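Local atomic coordinates of cystathionine beta-lyase family protein, YNBB B.subtilis ortholog (Clostridium acetobutylicum, PDB entry 3HVY), a protein that is probably a pyridoxal-phosphate-dependent carbon–sulfur lyase of the methionine gamma-lyase family, possibly involved in aluminium resistance. Residues G319-V322 against L323-N327; Y37-E40 against I41-Y44. All blocks are in the same frame, centred on the assembly; numbering follows the deposited sequence.

Contact 1: residues G319-V322 against L323-N327; sequences GFDV and LPKYN
Leu323 sets its CB against the carbonyl of Val322, 3.3 Å from Val322 O, and ends the short edge strand, its backbone paired with Ala336 of strand 334-338. A cis peptide bond leads into Pro324; the Pro324 carbonyl O lies 3.7 Å from Val322 CG2 and is bound by Gln335 NE2. The turn lets the Lys325 side chain reach back toward Asp321. With chi2 at -58° the lysine chain bends near its root and then runs extended, placing Lys325 CD 4.0 Å from Val322 CG2, with Lys325 CD and CE packed against Val322 O. At the tip, Lys325 NZ forms a salt bridge of 2.6 Å with Asp321 OD2, reaching that oxygen nearly along its C-O axis. Lys325 NZ also gives a weak hydrogen bond to Val322 O at 3.1 Å and another bond to a water, which donates to Phe320 O and accepts from Val322 N. One strong and one weak protein acceptor and a water hold Lys325 NZ at the strand edge. The arrangement is a turn close to type VIb, with a cis proline at its third position, leaving the edge strand of the five-stranded antiparallel sheet and closed by an i to i+4 salt bridge.

Contact 2: residues Y37-E40 against I41-Y44; sequences YYDE and IREY. With EDO (1,2-ethanediol), chain Y.
The Arg42 guanidinium has Asp39 OD1 over one face, 3.1 Å above its plane and offset toward the rim, and O2 of an ethanediol at its edge, accepting a weak bond from NH1. The carboxylate and guanidinium planes are only 17° apart, and the two side chains run side by side in the same direction. No N-H points at OD1, so the salt bridge between Asp39 OD1 and Arg42 NH2, at 3.3 Å, rests on charge alone. NH2 donates instead to two waters, one of which returns a bond to Asp39 OD2 and the other to Asp39 O. The turn at chi3 (64°) swings the guanidinium toward Asp39, presenting its face to OD1. Among the rings, Tyr38 carries Tyr37 CD1 above the centre of one face, at 3.8 Å. Tyr37 CE1 also meets Ile41 CD1 at 3.7 Å, one helical turn on. The i to i+4 helical bonds include Arg42 N to Tyr38 O, 2.8 Å long, and a further water joins Glu40 O to Glu43 OE1. Asp39 OD1 has a salt bridge to Lys306, while Arg42 NE and Glu43 OE2 pair with Asp412 and Lys415 of the second subunit. The face-on pair probably adds electrostatic attraction within a wider charge network, in which Lys306 of helix 287-317 and Asp412 of the second subunit are the stronger partners, joining this helix to both.

Contact 2 comes first along the chain, in the middle of the long helix 18-55, and contact 1 follows much later, where the chain, having ended helix 287-317, enters strand 321-323. Their centres are 22 Å apart and their nearest atoms about 5 Å, without touching. Helix 287-317 lies beside both: Met315 and Glu316 pack on contact 1, Ile302, Val305 and Lys306 on contact 2. A second link is Arg330, in the loop after 323-327, whose NH2 binds Lys325 O while its backbone N binds Tyr38 OH. Contact 1 thus ties the edge of the antiparallel sheet to this helical layer, whereas contact 2 carries the layer on to the second subunit.

Contact 1: residues G319-V322 against L323-N327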
loop_
_atom_site.group_PDB
_atom_site.type_symbol
_atom_site.label_atom_id
_atom_site.label_comp_id
_atom_site.label_asym_id
_atom_site.label_seq_id
_atom_site.Cartn_x
_atom_site.Cartn_y
_atom_site.Cartn_z
ATOM N N GLY D 319 0.428 45.360 -13.761
ATOM C CA GLY D 319 -0.410 45.938 -14.805
ATOM C C GLY D 319 -1.593 45.098 -15.258
ATOM O O GLY D 319 -2.369 45.553 -16.061
ATOM N N PHE D 320 -1.766 43.891 -14.720
ATOM C CA PHE D 320 -2.802 43.004 -15.204
ATOM C C PHE D 320 -4.129 43.139 -14.469
ATOM O O PHE D 320 -4.168 43.333 -13.230
ATOM C CB PHE D 320 -2.322 41.553 -15.106
ATOM C CG PHE D 320 -1.134 41.237 -15.976
ATOM C CD1 PHE D 320 -1.315 40.930 -17.334
ATOM C CD2 PHE D 320 0.150 41.269 -15.468
ATOM C CE1 PHE D 320 -0.246 40.620 -18.137
ATOM C CE2 PHE D 320 1.238 40.984 -16.273
ATOM C CZ PHE D 320 1.059 40.659 -17.600
ATOM N N ASP D 321 -5.216 42.995 -15.245
ATOM C CA ASP D 321 -6.552 42.844 -14.677
ATOM C C ASP D 321 -6.614 41.405 -14.155
ATOM O O ASP D 321 -6.225 40.470 -14.859
ATOM C CB ASP D 321 -7.628 43.096 -15.735
ATOM C CG ASP D 321 -9.005 43.423 -15.116
ATOM O OD1 ASP D 321 -9.959 43.654 -15.892
ATOM O OD2 ASP D 321 -9.110 43.457 -13.855
ATOM N N VAL D 322 -7.039 41.237 -12.908
ATOM C CA VAL D 322 -7.124 39.921 -12.260
ATOM C C VAL D 322 -8.518 39.769 -11.696
ATOM O O VAL D 322 -9.242 40.761 -11.490
ATOM C CB VAL D 322 -6.057 39.765 -11.140
ATOM C CG1 VAL D 322 -4.679 40.071 -11.699
ATOM C CG2 VAL D 322 -6.348 40.684 -9.920
ATOM N N LEU D 323 -8.908 38.525 -11.415
ATOM C CA LEU D 323 -10.184 38.274 -10.791
ATOM C C LEU D 323 -10.151 36.976 -10.029
ATOM O O LEU D 323 -9.776 35.955 -10.593
ATOM C CB LEU D 323 -11.263 38.212 -11.837
ATOM C CG LEU D 323 -12.682 38.327 -11.302
ATOM C CD1 LEU D 323 -12.905 39.787 -10.804
ATOM C CD2 LEU D 323 -13.627 37.990 -12.422
ATOM N N PRO D 324 -10.563 37.000 -8.754
ATOM C CA PRO D 324 -10.998 38.168 -7.997
ATOM C C PRO D 324 -9.839 39.092 -7.660
ATOM O O PRO D 324 -8.655 38.717 -7.871
ATOM C CB PRO D 324 -11.541 37.563 -6.682
ATOM C CG PRO D 324 -11.725 36.119 -6.975
ATOM C CD PRO D 324 -10.680 35.763 -7.968
ATOM N N LYS D 325 -10.163 40.275 -7.115
ATOM C CA LYS D 325 -9.130 41.220 -6.693
ATOM C C LYS D 325 -8.589 40.733 -5.371
ATOM O O LYS D 325 -9.231 39.950 -4.714
ATOM C CB LYS D 325 -9.693 42.624 -6.559
ATOM C CG LYS D 325 -10.326 43.110 -7.857
ATOM C CD LYS D 325 -9.404 43.129 -9.017
ATOM C CE LYS D 325 -10.277 43.423 -10.276
ATOM N NZ LYS D 325 -9.400 43.813 -11.338
ATOM N N TYR D 326 -7.405 41.189 -5.018
ATOM C CA TYR D 326 -6.737 40.760 -3.810
ATOM C C TYR D 326 -7.536 40.924 -2.547
ATOM O O TYR D 326 -7.405 40.139 -1.632
ATOM C CB TYR D 326 -5.401 41.497 -3.680
ATOM C CG TYR D 326 -5.434 42.908 -3.196
ATOM C CD1 TYR D 326 -5.949 43.925 -3.994
ATOM C CD2 TYR D 326 -4.887 43.257 -1.964
ATOM C CE1 TYR D 326 -5.942 45.216 -3.598
ATOM C CE2 TYR D 326 -4.849 44.591 -1.558
ATOM C CZ TYR D 326 -5.377 45.557 -2.377
ATOM O OH TYR D 326 -5.367 46.870 -2.034
ATOM N N ASN D 327 -8.382 41.943 -2.519
ATOM C CA ASN D 327 -9.189 42.215 -1.367
ATOM C C ASN D 327 -10.621 41.814 -1.507
ATOM O O ASN D 327 -11.395 42.188 -0.664
ATOM C CB ASN D 327 -9.039 43.653 -0.891
ATOM C CG ASN D 327 -9.646 44.646 -1.845
ATOM O OD1 ASN D 327 -9.955 44.317 -2.983
ATOM N ND2 ASN D 327 -9.809 45.865 -1.395
HETATM O O HOH W 1 -6.360 43.989 -11.518
#

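Contact 2: residues Y37-E40 against I41-Y44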
loop_
_atom_site.group_PDB
_atom_site.type_symbol
_atom_site.label_atom_id
_atom_site.label_comp_id
_atom_site.label_asym_id
_atom_site.label_seq_id
_atom_site.Cartn_x
_atom_site.Cartn_y
_atom_site.Cartn_z
ATOM N N TYR D 37 -7.002 38.118 8.074
ATOM C CA TYR D 37 -8.397 37.768 8.008
ATOM C C TYR D 37 -8.543 36.263 7.738
ATOM O O TYR D 37 -9.378 35.594 8.355
ATOM C CB TYR D 37 -9.054 38.608 6.912
ATOM C CG TYR D 37 -10.450 38.195 6.542
ATOM C CD1 TYR D 37 -10.667 37.255 5.554
ATOM C CD2 TYR D 37 -11.565 38.797 7.148
ATOM C CE1 TYR D 37 -11.930 36.901 5.207
ATOM C CE2 TYR D 37 -12.822 38.453 6.808
ATOM C CZ TYR D 37 -13.006 37.498 5.835
ATOM O OH TYR D 37 -14.247 37.133 5.458
ATOM N N TYR D 38 -7.767 35.728 6.799
ATOM C CA TYR D 38 -7.852 34.280 6.519
ATOM C C TYR D 38 -7.377 33.423 7.667
ATOM O O TYR D 38 -7.888 32.291 7.859
ATOM C CB TYR D 38 -7.149 33.904 5.221
ATOM C CG TYR D 38 -7.877 34.526 4.036
ATOM C CD1 TYR D 38 -9.163 34.148 3.706
ATOM C CD2 TYR D 38 -7.290 35.542 3.299
ATOM C CE1 TYR D 38 -9.833 34.768 2.639
ATOM C CE2 TYR D 38 -7.965 36.153 2.243
ATOM C CZ TYR D 38 -9.214 35.776 1.924
ATOM O OH TYR D 38 -9.874 36.445 0.900
ATOM N N ASP D 39 -6.431 33.937 8.440
ATOM C CA ASP D 39 -5.947 33.188 9.612
ATOM C C ASP D 39 -7.039 32.950 10.634
ATOM O O ASP D 39 -7.016 31.953 11.346
ATOM C CB ASP D 39 -4.789 33.909 10.265
ATOM C CG ASP D 39 -3.541 33.828 9.458
ATOM O OD1 ASP D 39 -3.460 33.016 8.515
ATOM O OD2 ASP D 39 -2.647 34.596 9.808
ATOM N N GLU D 40 -7.937 33.918 10.750
ATOM C CA GLU D 40 -9.108 33.841 11.657
ATOM C C GLU D 40 -10.064 32.740 11.245
ATOM O O GLU D 40 -10.535 31.959 12.070
ATOM C CB GLU D 40 -9.845 35.163 11.658
ATOM C CG GLU D 40 -9.002 36.288 12.279
ATOM C CD GLU D 40 -9.655 37.654 12.106
ATOM O OE1 GLU D 40 -10.802 37.702 11.616
ATOM O OE2 GLU D 40 -9.005 38.662 12.435
ATOM N N ILE D 41 -10.326 32.685 9.940
ATOM C CA ILE D 41 -11.128 31.625 9.377
ATOM C C ILE D 41 -10.433 30.264 9.525
ATOM O O ILE D 41 -11.074 29.278 9.881
ATOM C CB ILE D 41 -11.442 31.925 7.889
ATOM C CG1 ILE D 41 -12.436 33.093 7.779
ATOM C CG2 ILE D 41 -12.034 30.698 7.200
ATOM C CD1 ILE D 41 -12.751 33.470 6.350
ATOM N N ARG D 42 -9.122 30.199 9.279
ATOM C CA ARG D 42 -8.395 28.955 9.369
ATOM C C ARG D 42 -8.464 28.377 10.765
ATOM O O ARG D 42 -8.578 27.173 10.946
ATOM C CB ARG D 42 -6.925 29.238 9.058
ATOM C CG ARG D 42 -6.091 28.057 9.012
ATOM C CD ARG D 42 -4.639 28.389 8.609
ATOM N NE ARG D 42 -4.061 29.244 9.635
ATOM C CZ ARG D 42 -2.914 29.904 9.539
ATOM N NH1 ARG D 42 -2.198 29.842 8.457
ATOM N NH2 ARG D 42 -2.496 30.638 10.558
ATOM N N GLU D 43 -8.337 29.248 11.762
ATOM C CA GLU D 43 -8.347 28.837 13.149
ATOM C C GLU D 43 -9.707 28.187 13.522
ATOM O O GLU D 43 -9.787 27.144 14.201
ATOM C CB GLU D 43 -8.102 30.080 13.974
ATOM C CG GLU D 43 -8.126 29.862 15.453
ATOM C CD GLU D 43 -7.900 31.155 16.227
ATOM O OE1 GLU D 43 -8.780 32.069 16.182
ATOM O OE2 GLU D 43 -6.867 31.209 16.934
ATOM N N TYR D 44 -10.774 28.841 13.080
ATOM C CA TYR D 44 -12.104 28.328 13.266
ATOM C C TYR D 44 -12.244 26.925 12.625
ATOM O O TYR D 44 -12.695 25.971 13.245
ATOM C CB TYR D 44 -13.103 29.284 12.625
ATOM C CG TYR D 44 -14.503 28.761 12.799
ATOM C CD1 TYR D 44 -15.107 28.816 14.035
ATOM C CD2 TYR D 44 -15.204 28.190 11.740
ATOM C CE1 TYR D 44 -16.369 28.334 14.232
ATOM C CE2 TYR D 44 -16.482 27.701 11.927
ATOM C CZ TYR D 44 -17.054 27.778 13.189
ATOM O OH TYR D 44 -18.313 27.318 13.469
HETATM C C1 EDO Y . 2.396 31.275 5.682
HETATM O O1 EDO Y . 2.749 30.158 4.883
HETATM C C2 EDO Y . 0.908 31.503 5.574
HETATM O O2 EDO Y . 0.146 30.824 6.585
HETATM O O HOH W 2 -4.720 31.139 12.436
HETATM O O HOH W 3 -0.600 32.800 9.873
HETATM O O HOH W 4 -10.983 32.492 14.778
#